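Local structure of DUF5012 domain-containing protein (Bacteroides thetaiotaomicron, 5FQ8) at residues Y13-E18 with A40-E45; V26-Q31 with A88-S93; V51-S56 with L67-Y72; E104-T109 with D207-Q212. The protein is a lipoprotein of unknown function, built from an Ig-like domain and a BT_2262-like C-terminal domain and seen in complex with the outer membrane protein OMP121. All blocks are in the same frame, centred on the assembly; numbering follows the deposited sequence.

From the N terminus, strand 10-19 opens interaction 1, which closes on strand 38-42 over a loop of 21 residues. Interaction 2 opens within that loop, at the end of strand 24-27, and closes 56 residues later at 88-93, so the two cross along the chain. Nested inside this longer loop is interaction 3, the hairpin of strands 52-54 and 63-72, closing 10 residues. Interactions 1 and 3 touch, with Ala-40 CB 3.7 Å from Val-51 CG2, and so pack the two sheets of the Ig-like part together. Interaction 4 follows in series, closing 97 residues: it ties strand 106-110 to the C-terminal strand 204-211, its centre about 41 Å from that of interaction 1.

Interaction 1 of 4, residues Y13-E18 with A40-E45; sequences YFVTLE and AEMNGE
Two antiparallel strands of the Ig-like domain, 15-18 and 40-42, run with axes 4.6 Å apart and N-to-C directions 165° from each other. Thr-16 and Glu-41 form the hydrogen-bonded pair: Thr-16 N donates to Glu-41 O at 2.8 Å, and Glu-41 N returns the bond to Thr-16 O at 2.8 Å, both donors lying in the carbonyl planes. Next to it, in the non-hydrogen-bonded pair Leu-17/Ala-40, Leu-17 carries CG anti to the backbone N, and its CD1 comes 3.7 Å from Ala-40 CB. On this same face Val-15 CG2 meets Met-42 SD at 4.0 Å, and Val-51 covers Leu-17 and Ala-40.

On the other face, Thr-16 OG1 makes a weak hydrogen bond to Asn-231 ND2 of the OMP121 chain. Tyr-13 pairs antiparallel with a strand of the OMP121 chain, so the sheet continues across the interface. A type I' turn from Met-42 to Glu-45, closed by Glu-45 N to Met-42 O, reverses the chain and sets Asn-43 beside Tyr-13. There the amide is tilted 37° from the ring, and Asn-43 ND2 sits over one face, displaced toward the rim, 3.3 Å from Tyr-13 CD2.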
loop_
_atom_site.group_PDB
_atom_site.type_symbol
_atom_site.label_atom_id
_atom_site.label_comp_id
_atom_site.label_asym_id
_atom_site.label_seq_id
_atom_site.Cartn_x
_atom_site.Cartn_y
_atom_site.Cartn_z
ATOM N N TYR G 13 -24.995 -31.271 -27.660
ATOM C CA TYR G 13 -24.593 -30.271 -28.638
ATOM C C TYR G 13 -25.827 -29.777 -29.377
ATOM O O TYR G 13 -26.404 -30.505 -30.185
ATOM C CB TYR G 13 -23.556 -30.854 -29.594
ATOM C CG TYR G 13 -22.259 -31.207 -28.914
ATOM C CD1 TYR G 13 -22.085 -32.443 -28.312
ATOM C CD2 TYR G 13 -21.211 -30.298 -28.863
ATOM C CE1 TYR G 13 -20.912 -32.763 -27.683
ATOM C CE2 TYR G 13 -20.031 -30.612 -28.237
ATOM C CZ TYR G 13 -19.887 -31.845 -27.648
ATOM O OH TYR G 13 -18.707 -32.158 -27.020
ATOM N N PHE G 14 -26.207 -28.532 -29.128
ATOM C CA PHE G 14 -27.497 -28.051 -29.585
ATOM C C PHE G 14 -27.504 -27.810 -31.088
ATOM O O PHE G 14 -26.478 -27.856 -31.763
ATOM C CB PHE G 14 -27.868 -26.770 -28.855
ATOM C CG PHE G 14 -28.306 -26.995 -27.456
ATOM C CD1 PHE G 14 -29.266 -27.929 -27.173
ATOM C CD2 PHE G 14 -27.741 -26.287 -26.418
ATOM C CE1 PHE G 14 -29.670 -28.143 -25.882
ATOM C CE2 PHE G 14 -28.135 -26.497 -25.131
ATOM C CZ PHE G 14 -29.104 -27.422 -24.859
ATOM N N VAL G 15 -28.698 -27.548 -31.605
ATOM C CA VAL G 15 -28.938 -27.283 -33.017
ATOM C C VAL G 15 -29.171 -25.795 -33.210
ATOM O O VAL G 15 -29.817 -25.147 -32.383
ATOM C CB VAL G 15 -30.144 -28.091 -33.528
ATOM C CG1 VAL G 15 -30.639 -27.538 -34.845
ATOM C CG2 VAL G 15 -29.774 -29.548 -33.677
ATOM N N THR G 16 -28.639 -25.247 -34.292
ATOM C CA THR G 16 -28.912 -23.877 -34.687
ATOM C C THR G 16 -29.863 -23.886 -35.873
ATOM O O THR G 16 -29.681 -24.670 -36.806
ATOM C CB THR G 16 -27.611 -23.160 -35.041
ATOM O OG1 THR G 16 -26.888 -22.878 -33.840
ATOM C CG2 THR G 16 -27.891 -21.865 -35.787
ATOM N N LEU G 17 -30.884 -23.033 -35.828
ATOM C CA LEU G 17 -31.874 -22.958 -36.901
ATOM C C LEU G 17 -32.128 -21.501 -37.259
ATOM O O LEU G 17 -32.497 -20.703 -36.394
ATOM C CB LEU G 17 -33.175 -23.651 -36.503
ATOM C CG LEU G 17 -34.236 -23.743 -37.597
ATOM C CD1 LEU G 17 -33.682 -24.439 -38.806
ATOM C CD2 LEU G 17 -35.451 -24.481 -37.097
ATOM N N GLU G 18 -31.936 -21.169 -38.534
ATOM C CA GLU G 18 -32.101 -19.818 -39.054
ATOM C C GLU G 18 -33.176 -19.813 -40.125
ATOM O O GLU G 18 -33.126 -20.610 -41.064
ATOM C CB GLU G 18 -30.801 -19.291 -39.656
ATOM C CG GLU G 18 -29.610 -19.334 -38.739
ATOM C CD GLU G 18 -28.304 -19.326 -39.491
ATOM O OE1 GLU G 18 -28.341 -19.368 -40.737
ATOM O OE2 GLU G 18 -27.244 -19.281 -38.835
ATOM N N ALA G 40 -30.048 -25.023 -41.070
ATOM C CA ALA G 40 -29.921 -25.680 -39.776
ATOM C C ALA G 40 -28.530 -26.274 -39.639
ATOM O O ALA G 40 -28.061 -26.987 -40.529
ATOM C CB ALA G 40 -30.977 -26.772 -39.589
ATOM N N GLU G 41 -27.888 -25.997 -38.513
ATOM C CA GLU G 41 -26.524 -26.418 -38.258
ATOM C C GLU G 41 -26.459 -27.173 -36.944
ATOM O O GLU G 41 -27.201 -26.877 -36.003
ATOM C CB GLU G 41 -25.589 -25.210 -38.201
ATOM C CG GLU G 41 -24.126 -25.500 -38.435
ATOM C CD GLU G 41 -23.286 -24.257 -38.293
ATOM O OE1 GLU G 41 -23.146 -23.762 -37.155
ATOM O OE2 GLU G 41 -22.786 -23.760 -39.321
ATOM N N MET G 42 -25.553 -28.143 -36.876
ATOM C CA MET G 42 -25.310 -28.839 -35.619
ATOM C C MET G 42 -23.848 -29.238 -35.554
ATOM O O MET G 42 -23.378 -30.014 -36.389
ATOM C CB MET G 42 -26.205 -30.057 -35.474
ATOM C CG MET G 42 -25.949 -30.811 -34.203
ATOM S SD MET G 42 -26.941 -32.289 -34.105
ATOM C CE MET G 42 -26.330 -33.236 -35.483
ATOM N N ASN G 43 -23.146 -28.708 -34.556
ATOM C CA ASN G 43 -21.712 -28.905 -34.409
ATOM C C ASN G 43 -20.971 -28.600 -35.701
ATOM O O ASN G 43 -19.976 -29.247 -36.022
ATOM C CB ASN G 43 -21.392 -30.319 -33.932
ATOM C CG ASN G 43 -20.700 -30.321 -32.597
ATOM O OD1 ASN G 43 -20.109 -29.318 -32.198
ATOM N ND2 ASN G 43 -20.766 -31.441 -31.890
ATOM N N GLY G 44 -21.462 -27.616 -36.454
ATOM C CA GLY G 44 -20.854 -27.226 -37.705
ATOM C C GLY G 44 -21.227 -28.070 -38.899
ATOM O O GLY G 44 -21.010 -27.634 -40.033
ATOM N N GLU G 45 -21.759 -29.270 -38.697
ATOM C CA GLU G 45 -22.269 -30.037 -39.821
ATOM C C GLU G 45 -23.618 -29.472 -40.252
ATOM O O GLU G 45 -24.400 -28.991 -39.428
ATOM C CB GLU G 45 -22.389 -31.516 -39.454
#

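Interaction 2 of 4, residues V26-Q31 with A88-S93; sequences VLEKGQ and ADNTAS
Leu-27 O accepts a hydrogen bond from Ala-88 N at 3.0 Å, the donor lying in the carbonyl plane with a C=O...N angle of 154°. Leu-27 is also bonded through its backbone to Tyr-86, so one residue of strand 24-27 bonds to two residues spaced two apart. This is the pattern of parallel strands, here carried one step past the end of strand 78-87. Beyond it the first segment turns away in a type II beta turn from Glu-28 to Gln-31, closed by Gln-31 N to Glu-28 O at 2.8 Å. Gly-30 stands at the third position with phi 98°, where a CB would press on the carbonyl oxygen of Lys-29.

Side-chain carbons near the backbone rest mostly on main chain. Ala-88 CB lies 4.0 Å from Glu-28 CA. Lys-29 CB approaches Ala-88 O at 3.7 Å and Asn-90 CG at 4.1 Å, and its CG is anti to the backbone N. Glu-28, with CG anti to its own carbonyl carbon, crosses Asn-90 at about a right angle, the carboxylate and amide planes 86° apart. Further on, Thr-91 OG1 donates to Asp-89 OD2 at 3.1 Å, nearly along the C-O axis, while Asp-89 and Thr-91 both pack on Pro-128 and Thr-91 O bonds Gln-125.

The contact thus joins the edge of the Ig-like sheet to the loop between strand 78-87 and strand 98-102. The one bond assigned across the segments is between main-chain atoms, so that link does not directly depend on which side chains are present.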
loop_
_atom_site.group_PDB
_atom_site.type_symbol
_atom_site.label_atom_id
_atom_site.label_comp_id
_atom_site.label_asym_id
_atom_site.label_seq_id
_atom_site.Cartn_x
_atom_site.Cartn_y
_atom_site.Cartn_z
ATOM N N VAL G 26 -48.179 -13.159 -47.546
ATOM C CA VAL G 26 -49.549 -13.047 -48.017
ATOM C C VAL G 26 -49.565 -13.347 -49.503
ATOM O O VAL G 26 -48.918 -12.647 -50.291
ATOM C CB VAL G 26 -50.142 -11.666 -47.723
ATOM C CG1 VAL G 26 -51.507 -11.557 -48.347
ATOM C CG2 VAL G 26 -50.232 -11.451 -46.230
ATOM N N LEU G 27 -50.297 -14.386 -49.880
ATOM C CA LEU G 27 -50.411 -14.818 -51.261
ATOM C C LEU G 27 -51.872 -14.774 -51.681
ATOM O O LEU G 27 -52.774 -14.869 -50.848
ATOM C CB LEU G 27 -49.875 -16.237 -51.452
ATOM C CG LEU G 27 -48.503 -16.637 -50.921
ATOM C CD1 LEU G 27 -48.392 -18.137 -50.980
ATOM C CD2 LEU G 27 -47.418 -16.009 -51.743
ATOM N N GLU G 28 -52.103 -14.636 -52.979
ATOM C CA GLU G 28 -53.462 -14.605 -53.502
ATOM C C GLU G 28 -53.928 -16.014 -53.837
ATOM O O GLU G 28 -53.124 -16.901 -54.126
ATOM C CB GLU G 28 -53.553 -13.714 -54.743
ATOM C CG GLU G 28 -53.122 -12.273 -54.516
ATOM C CD GLU G 28 -53.558 -11.350 -55.633
ATOM O OE1 GLU G 28 -54.603 -11.621 -56.261
ATOM O OE2 GLU G 28 -52.853 -10.353 -55.886
ATOM N N LYS G 29 -55.241 -16.210 -53.790
ATOM C CA LYS G 29 -55.806 -17.524 -54.063
ATOM C C LYS G 29 -55.343 -18.017 -55.421
ATOM O O LYS G 29 -55.537 -17.345 -56.436
ATOM C CB LYS G 29 -57.327 -17.468 -54.008
ATOM C CG LYS G 29 -58.011 -18.800 -54.281
ATOM C CD LYS G 29 -59.527 -18.638 -54.314
ATOM C CE LYS G 29 -60.244 -19.946 -54.590
ATOM N NZ LYS G 29 -61.247 -19.798 -55.678
ATOM N N GLY G 30 -54.710 -19.183 -55.432
ATOM C CA GLY G 30 -54.183 -19.775 -56.634
ATOM C C GLY G 30 -52.707 -19.538 -56.848
ATOM O O GLY G 30 -52.096 -20.230 -57.668
ATOM N N GLN G 31 -52.121 -18.593 -56.141
ATOM C CA GLN G 31 -50.715 -18.303 -56.333
ATOM C C GLN G 31 -49.886 -19.308 -55.545
ATOM O O GLN G 31 -50.107 -19.464 -54.340
ATOM C CB GLN G 31 -50.399 -16.883 -55.897
ATOM C CG GLN G 31 -49.413 -16.169 -56.810
ATOM C CD GLN G 31 -49.969 -15.893 -58.202
ATOM O OE1 GLN G 31 -50.361 -16.807 -58.932
ATOM N NE2 GLN G 31 -49.999 -14.622 -58.576
ATOM N N ALA G 88 -55.605 -14.699 -49.909
ATOM C CA ALA G 88 -56.635 -13.715 -50.216
ATOM C C ALA G 88 -57.862 -14.386 -50.829
ATOM O O ALA G 88 -57.968 -15.610 -50.886
ATOM C CB ALA G 88 -56.072 -12.638 -51.131
ATOM N N ASP G 89 -58.810 -13.580 -51.299
ATOM C CA ASP G 89 -60.076 -14.079 -51.809
ATOM C C ASP G 89 -60.195 -14.018 -53.322
ATOM O O ASP G 89 -61.169 -14.559 -53.863
ATOM C CB ASP G 89 -61.235 -13.285 -51.190
ATOM C CG ASP G 89 -62.598 -13.864 -51.528
ATOM O OD1 ASP G 89 -63.044 -14.778 -50.812
ATOM O OD2 ASP G 89 -63.215 -13.403 -52.509
ATOM N N ASN G 90 -59.246 -13.361 -54.003
ATOM C CA ASN G 90 -59.159 -13.245 -55.461
ATOM C C ASN G 90 -60.011 -12.100 -55.997
ATOM O O ASN G 90 -59.643 -11.470 -56.993
ATOM C CB ASN G 90 -59.545 -14.556 -56.166
ATOM C CG ASN G 90 -58.474 -15.053 -57.098
ATOM O OD1 ASN G 90 -57.337 -14.582 -57.068
ATOM N ND2 ASN G 90 -58.825 -16.022 -57.930
ATOM N N THR G 91 -61.131 -11.816 -55.334
ATOM C CA THR G 91 -62.057 -10.787 -55.791
ATOM C C THR G 91 -61.441 -9.398 -55.706
ATOM O O THR G 91 -60.681 -9.099 -54.789
ATOM C CB THR G 91 -63.335 -10.833 -54.958
ATOM O OG1 THR G 91 -63.989 -12.089 -55.164
ATOM C CG2 THR G 91 -64.270 -9.696 -55.344
ATOM N N ALA G 92 -61.781 -8.545 -56.668
ATOM C CA ALA G 92 -61.240 -7.196 -56.709
ATOM C C ALA G 92 -61.780 -6.354 -55.557
ATOM O O ALA G 92 -62.836 -6.635 -54.982
ATOM C CB ALA G 92 -61.570 -6.526 -58.040
ATOM N N SER G 93 -61.033 -5.300 -55.231
ATOM C CA SER G 93 -61.324 -4.375 -54.143
ATOM C C SER G 93 -60.267 -3.280 -54.139
ATOM O O SER G 93 -59.105 -3.550 -54.463
ATOM C CB SER G 93 -61.343 -5.099 -52.797
ATOM O OG SER G 93 -61.715 -4.226 -51.754
#

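Interaction 3 of 4, residues V51-S56 with L67-Y72; sequences VQIKGS and LVYAAY
The Tyr-69 ring has Ile-53 CG2 over one face, 4.2 Å above the plane and displaced toward the rim, while Val-51 CG1 lies at its edge. Ile-53 and Tyr-69 run side by side in the same direction, each with its first side-chain branch anti to the carbonyl carbon, which brings Ile-53 CD1 to 3.5 Å from Tyr-69 CE2. The second ring, Tyr-72, is met at its edge: Gln-52 crosses it at about a right angle, OE1 3.2 Å from Tyr-72 CE2, with amide and ring planes 46° apart.

The frame is an antiparallel hairpin in the Ig-like domain, strand 52-54 being an outermost strand of its mixed sheet within this chain. Gln-52 and Ala-70 form one hydrogen-bonded pair, with Gln-52 N to Ala-70 O at 2.7 Å. Lys-54 and Val-68 form the other, with Val-68 N to Lys-54 O at 2.8 Å. Between them Ile-53 faces Tyr-69 as the non-hydrogen-bonded pair.

Outside the hairpin, Phe-81 stacks on Tyr-69, Tyr-38 meets it obliquely, and Tyr-69 OH is hydrogen-bonded to Glu-35. An alanine here would remove the ring on which Ile-53 and Phe-81 pack and the hydroxyl bonded to Glu-35, and would probably loosen the packing of this face of the hairpin. At the far end Leu-67 CD2 rests 3.7 Å from Gly-55 O.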
loop_
_atom_site.group_PDB
_atom_site.type_symbol
_atom_site.label_atom_id
_atom_site.label_comp_id
_atom_site.label_asym_id
_atom_site.label_seq_id
_atom_site.Cartn_x
_atom_site.Cartn_y
_atom_site.Cartn_z
ATOM N N VAL G 51 -34.700 -30.732 -41.107
ATOM C CA VAL G 51 -35.746 -29.910 -40.527
ATOM C C VAL G 51 -37.090 -30.528 -40.856
ATOM O O VAL G 51 -37.340 -30.935 -41.994
ATOM C CB VAL G 51 -35.652 -28.468 -41.050
ATOM C CG1 VAL G 51 -36.794 -27.630 -40.519
ATOM C CG2 VAL G 51 -34.309 -27.842 -40.684
ATOM N N GLN G 52 -37.948 -30.625 -39.858
ATOM C CA GLN G 52 -39.317 -31.058 -40.062
ATOM C C GLN G 52 -40.210 -29.830 -40.137
ATOM O O GLN G 52 -39.927 -28.802 -39.519
ATOM C CB GLN G 52 -39.772 -31.989 -38.933
ATOM C CG GLN G 52 -38.909 -33.242 -38.761
ATOM C CD GLN G 52 -39.166 -33.994 -37.455
ATOM O OE1 GLN G 52 -40.135 -33.721 -36.742
ATOM N NE2 GLN G 52 -38.290 -34.947 -37.139
ATOM N N ILE G 53 -41.279 -29.932 -40.925
ATOM C CA ILE G 53 -42.240 -28.846 -41.082
ATOM C C ILE G 53 -43.640 -29.381 -40.852
ATOM O O ILE G 53 -44.099 -30.252 -41.596
ATOM C CB ILE G 53 -42.157 -28.198 -42.467
ATOM C CG1 ILE G 53 -40.729 -27.792 -42.780
ATOM C CG2 ILE G 53 -43.026 -26.977 -42.509
ATOM C CD1 ILE G 53 -40.568 -27.316 -44.184
ATOM N N LYS G 54 -44.328 -28.841 -39.849
ATOM C CA LYS G 54 -45.709 -29.212 -39.562
ATOM C C LYS G 54 -46.647 -28.118 -40.055
ATOM O O LYS G 54 -46.447 -26.937 -39.755
ATOM C CB LYS G 54 -45.911 -29.469 -38.066
ATOM C CG LYS G 54 -45.291 -30.789 -37.579
ATOM C CD LYS G 54 -45.234 -30.898 -36.052
ATOM C CE LYS G 54 -44.633 -32.235 -35.598
ATOM N NZ LYS G 54 -45.431 -33.395 -36.076
ATOM N N GLY G 55 -47.650 -28.516 -40.826
ATOM C CA GLY G 55 -48.600 -27.604 -41.427
ATOM C C GLY G 55 -48.599 -27.712 -42.938
ATOM O O GLY G 55 -47.713 -28.303 -43.548
ATOM N N SER G 56 -49.633 -27.131 -43.535
ATOM C CA SER G 56 -49.728 -27.081 -44.990
ATOM C C SER G 56 -50.447 -25.814 -45.409
ATOM O O SER G 56 -51.277 -25.280 -44.672
ATOM C CB SER G 56 -50.463 -28.284 -45.583
ATOM O OG SER G 56 -50.790 -28.042 -46.942
ATOM N N LEU G 67 -47.131 -22.727 -40.536
ATOM C CA LEU G 67 -46.129 -23.761 -40.740
ATOM C C LEU G 67 -45.113 -23.672 -39.619
ATOM O O LEU G 67 -44.641 -22.582 -39.296
ATOM C CB LEU G 67 -45.437 -23.598 -42.084
ATOM C CG LEU G 67 -46.300 -23.559 -43.336
ATOM C CD1 LEU G 67 -45.711 -22.574 -44.315
ATOM C CD2 LEU G 67 -46.360 -24.924 -43.959
ATOM N N VAL G 68 -44.789 -24.811 -39.019
ATOM C CA VAL G 68 -43.833 -24.870 -37.918
ATOM C C VAL G 68 -42.591 -25.603 -38.396
ATOM O O VAL G 68 -42.670 -26.751 -38.841
ATOM C CB VAL G 68 -44.439 -25.541 -36.680
ATOM C CG1 VAL G 68 -43.371 -25.748 -35.628
ATOM C CG2 VAL G 68 -45.528 -24.675 -36.128
ATOM N N TYR G 69 -41.452 -24.931 -38.313
ATOM C CA TYR G 69 -40.168 -25.484 -38.713
ATOM C C TYR G 69 -39.394 -25.894 -37.473
ATOM O O TYR G 69 -39.322 -25.133 -36.503
ATOM C CB TYR G 69 -39.354 -24.463 -39.504
ATOM C CG TYR G 69 -39.959 -23.994 -40.794
ATOM C CD1 TYR G 69 -40.941 -23.022 -40.807
ATOM C CD2 TYR G 69 -39.515 -24.486 -42.006
ATOM C CE1 TYR G 69 -41.476 -22.574 -41.983
ATOM C CE2 TYR G 69 -40.047 -24.040 -43.181
ATOM C CZ TYR G 69 -41.027 -23.088 -43.161
ATOM O OH TYR G 69 -41.556 -22.649 -44.339
ATOM N N ALA G 70 -38.797 -27.077 -37.507
ATOM C CA ALA G 70 -38.058 -27.540 -36.343
ATOM C C ALA G 70 -36.940 -28.481 -36.759
ATOM O O ALA G 70 -37.055 -29.232 -37.729
ATOM C CB ALA G 70 -38.983 -28.235 -35.341
ATOM N N ALA G 71 -35.862 -28.434 -36.004
ATOM C CA ALA G 71 -34.750 -29.348 -36.167
ATOM C C ALA G 71 -34.404 -29.895 -34.798
ATOM O O ALA G 71 -34.561 -29.207 -33.789
ATOM C CB ALA G 71 -33.540 -28.665 -36.785
ATOM N N TYR G 72 -33.932 -31.131 -34.762
ATOM C CA TYR G 72 -33.821 -31.841 -33.502
ATOM C C TYR G 72 -32.395 -32.290 -33.223
ATOM O O TYR G 72 -31.625 -32.607 -34.131
ATOM C CB TYR G 72 -34.754 -33.038 -33.474
ATOM C CG TYR G 72 -36.220 -32.667 -33.404
ATOM C CD1 TYR G 72 -36.806 -32.318 -32.196
ATOM C CD2 TYR G 72 -37.016 -32.673 -34.540
ATOM C CE1 TYR G 72 -38.136 -31.982 -32.120
ATOM C CE2 TYR G 72 -38.347 -32.335 -34.470
ATOM C CZ TYR G 72 -38.901 -31.989 -33.257
ATOM O OH TYR G 72 -40.228 -31.651 -33.169
#

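Interaction 4 of 4, residues E104-T109 with D207-Q212; sequences EGSKRT and DIIVKQ
This is a polar contact between main chain and side chains in the C-terminal domain, where the weakly bonded strand 106-110 meets the last strand of the chain, 204-211. Three hydrogen bonds carry it. Asp-207 N donates to Lys-107 O at 3.0 Å, in the carbonyl plane. In return, Lys-107 N gives its hydrogen to Asp-207 OD1 at 2.5 Å, nearly along the C-O axis; Asp-207 holds CG between its backbone N and carbonyl carbon (chi1 63°) to bring the carboxylate there. Ile-209 N then bonds to Ser-106 OG at 3.2 Å, the hydroxyl sitting anti to the carbonyl carbon (chi1 -55°).

Side-chain oxygens thus stand in twice for carbonyl acceptors. Packing is sparse: Ser-106 CB lies 3.8 Å from Ile-208 CB, and Phe-116 touches both residues. An alanine in place of Asp-207 would remove the acceptor of Lys-107 N and would probably loosen this junction.

On this flank strand 204-211 passes from one partner to another, since Ile-209 also bonds to Ala-103, whereas Ile-208 and Val-210 keep to Trp-196 and Leu-194 of strand 193-200. Such a change of neighbour fits the branched or curled antiparallel sheet of this all-beta domain.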
loop_
_atom_site.group_PDB
_atom_site.type_symbol
_atom_site.label_atom_id
_atom_site.label_comp_id
_atom_site.label_asym_id
_atom_site.label_seq_id
_atom_site.Cartn_x
_atom_site.Cartn_y
_atom_site.Cartn_z
ATOM N N GLU G 104 -46.863 7.575 -40.952
ATOM C CA GLU G 104 -46.167 8.632 -40.227
ATOM C C GLU G 104 -46.961 9.115 -39.021
ATOM O O GLU G 104 -46.417 9.228 -37.918
ATOM C CB GLU G 104 -45.867 9.795 -41.167
ATOM C CG GLU G 104 -44.405 9.925 -41.536
ATOM C CD GLU G 104 -43.556 10.412 -40.381
ATOM O OE1 GLU G 104 -44.094 11.107 -39.494
ATOM O OE2 GLU G 104 -42.348 10.100 -40.356
ATOM N N GLY G 105 -48.248 9.387 -39.202
ATOM C CA GLY G 105 -49.009 10.028 -38.149
ATOM C C GLY G 105 -49.902 9.119 -37.332
ATOM O O GLY G 105 -51.127 9.180 -37.453
ATOM N N SER G 106 -49.313 8.283 -36.486
ATOM C CA SER G 106 -50.074 7.429 -35.586
ATOM C C SER G 106 -49.650 7.700 -34.153
ATOM O O SER G 106 -48.453 7.714 -33.841
ATOM C CB SER G 106 -49.891 5.956 -35.935
ATOM O OG SER G 106 -50.224 5.734 -37.296
ATOM N N LYS G 107 -50.638 7.895 -33.285
ATOM C CA LYS G 107 -50.402 8.441 -31.961
ATOM C C LYS G 107 -51.460 7.918 -31.001
ATOM O O LYS G 107 -52.480 7.355 -31.406
ATOM C CB LYS G 107 -50.436 9.969 -32.001
ATOM C CG LYS G 107 -49.250 10.656 -31.371
ATOM C CD LYS G 107 -49.118 12.077 -31.892
ATOM C CE LYS G 107 -48.881 12.084 -33.394
ATOM N NZ LYS G 107 -47.838 11.091 -33.774
ATOM N N ARG G 108 -51.204 8.120 -29.713
ATOM C CA ARG G 108 -52.224 7.926 -28.697
ATOM C C ARG G 108 -53.286 9.015 -28.831
ATOM O O ARG G 108 -53.269 9.834 -29.754
ATOM C CB ARG G 108 -51.593 7.960 -27.309
ATOM C CG ARG G 108 -51.641 6.689 -26.477
ATOM C CD ARG G 108 -50.702 6.876 -25.285
ATOM N NE ARG G 108 -50.917 5.939 -24.192
ATOM C CZ ARG G 108 -51.704 6.188 -23.152
ATOM N NH1 ARG G 108 -52.352 7.341 -23.087
ATOM N NH2 ARG G 108 -51.848 5.290 -22.187
ATOM N N THR G 109 -54.224 9.033 -27.890
ATOM C CA THR G 109 -55.216 10.101 -27.845
ATOM C C THR G 109 -55.752 10.264 -26.427
ATOM O O THR G 109 -56.085 11.373 -26.002
ATOM C CB THR G 109 -56.352 9.824 -28.835
ATOM O OG1 THR G 109 -55.809 9.631 -30.146
ATOM C CG2 THR G 109 -57.333 10.985 -28.872
ATOM N N ASP G 207 -54.941 6.807 -33.104
ATOM C CA ASP G 207 -55.291 7.430 -34.380
ATOM C C ASP G 207 -54.346 6.952 -35.485
ATOM O O ASP G 207 -53.595 7.708 -36.091
ATOM C CB ASP G 207 -55.274 8.952 -34.247
ATOM C CG ASP G 207 -53.894 9.497 -33.916
ATOM O OD1 ASP G 207 -52.968 8.691 -33.674
ATOM O OD2 ASP G 207 -53.740 10.735 -33.906
ATOM N N ILE G 208 -54.389 5.664 -35.786
ATOM C CA ILE G 208 -53.350 5.092 -36.629
ATOM C C ILE G 208 -53.768 5.086 -38.090
ATOM O O ILE G 208 -54.930 5.344 -38.427
ATOM C CB ILE G 208 -52.978 3.676 -36.155
ATOM C CG1 ILE G 208 -53.943 2.646 -36.720
ATOM C CG2 ILE G 208 -53.003 3.596 -34.635
ATOM C CD1 ILE G 208 -53.611 1.264 -36.269
ATOM N N ILE G 209 -52.811 4.792 -38.961
ATOM C CA ILE G 209 -53.036 4.769 -40.398
ATOM C C ILE G 209 -51.943 3.906 -41.009
ATOM O O ILE G 209 -50.802 3.900 -40.536
ATOM C CB ILE G 209 -53.058 6.205 -40.971
ATOM C CG1 ILE G 209 -53.608 6.218 -42.393
ATOM C CG2 ILE G 209 -51.676 6.830 -40.912
ATOM C CD1 ILE G 209 -54.044 7.592 -42.847
ATOM N N VAL G 210 -52.300 3.147 -42.044
ATOM C CA VAL G 210 -51.419 2.110 -42.568
ATOM C C VAL G 210 -51.218 2.277 -44.068
ATOM O O VAL G 210 -52.091 2.769 -44.789
ATOM C CB VAL G 210 -51.961 0.701 -42.256
ATOM C CG1 VAL G 210 -52.263 0.573 -40.774
ATOM C CG2 VAL G 210 -53.196 0.407 -43.087
ATOM N N LYS G 211 -50.047 1.837 -44.532
ATOM C CA LYS G 211 -49.651 1.910 -45.931
ATOM C C LYS G 211 -48.657 0.792 -46.212
ATOM O O LYS G 211 -47.918 0.366 -45.322
ATOM C CB LYS G 211 -49.024 3.268 -46.269
ATOM C CG LYS G 211 -48.345 3.330 -47.630
ATOM C CD LYS G 211 -47.531 4.590 -47.802
ATOM C CE LYS G 211 -48.438 5.778 -47.998
ATOM N NZ LYS G 211 -49.428 5.486 -49.068
ATOM N N GLN G 212 -48.648 0.316 -47.454
ATOM C CA GLN G 212 -47.702 -0.709 -47.867
ATOM C C GLN G 212 -46.303 -0.157 -48.100
ATOM O O GLN G 212 -45.946 0.914 -47.606
ATOM C CB GLN G 212 -48.201 -1.403 -49.124
ATOM C CG GLN G 212 -48.890 -2.704 -48.838
ATOM C CD GLN G 212 -49.946 -3.030 -49.849
ATOM O OE1 GLN G 212 -50.479 -2.145 -50.506
ATOM N NE2 GLN G 212 -50.255 -4.308 -49.987
ATOM O OXT GLN G 212 -45.494 -0.788 -48.780
#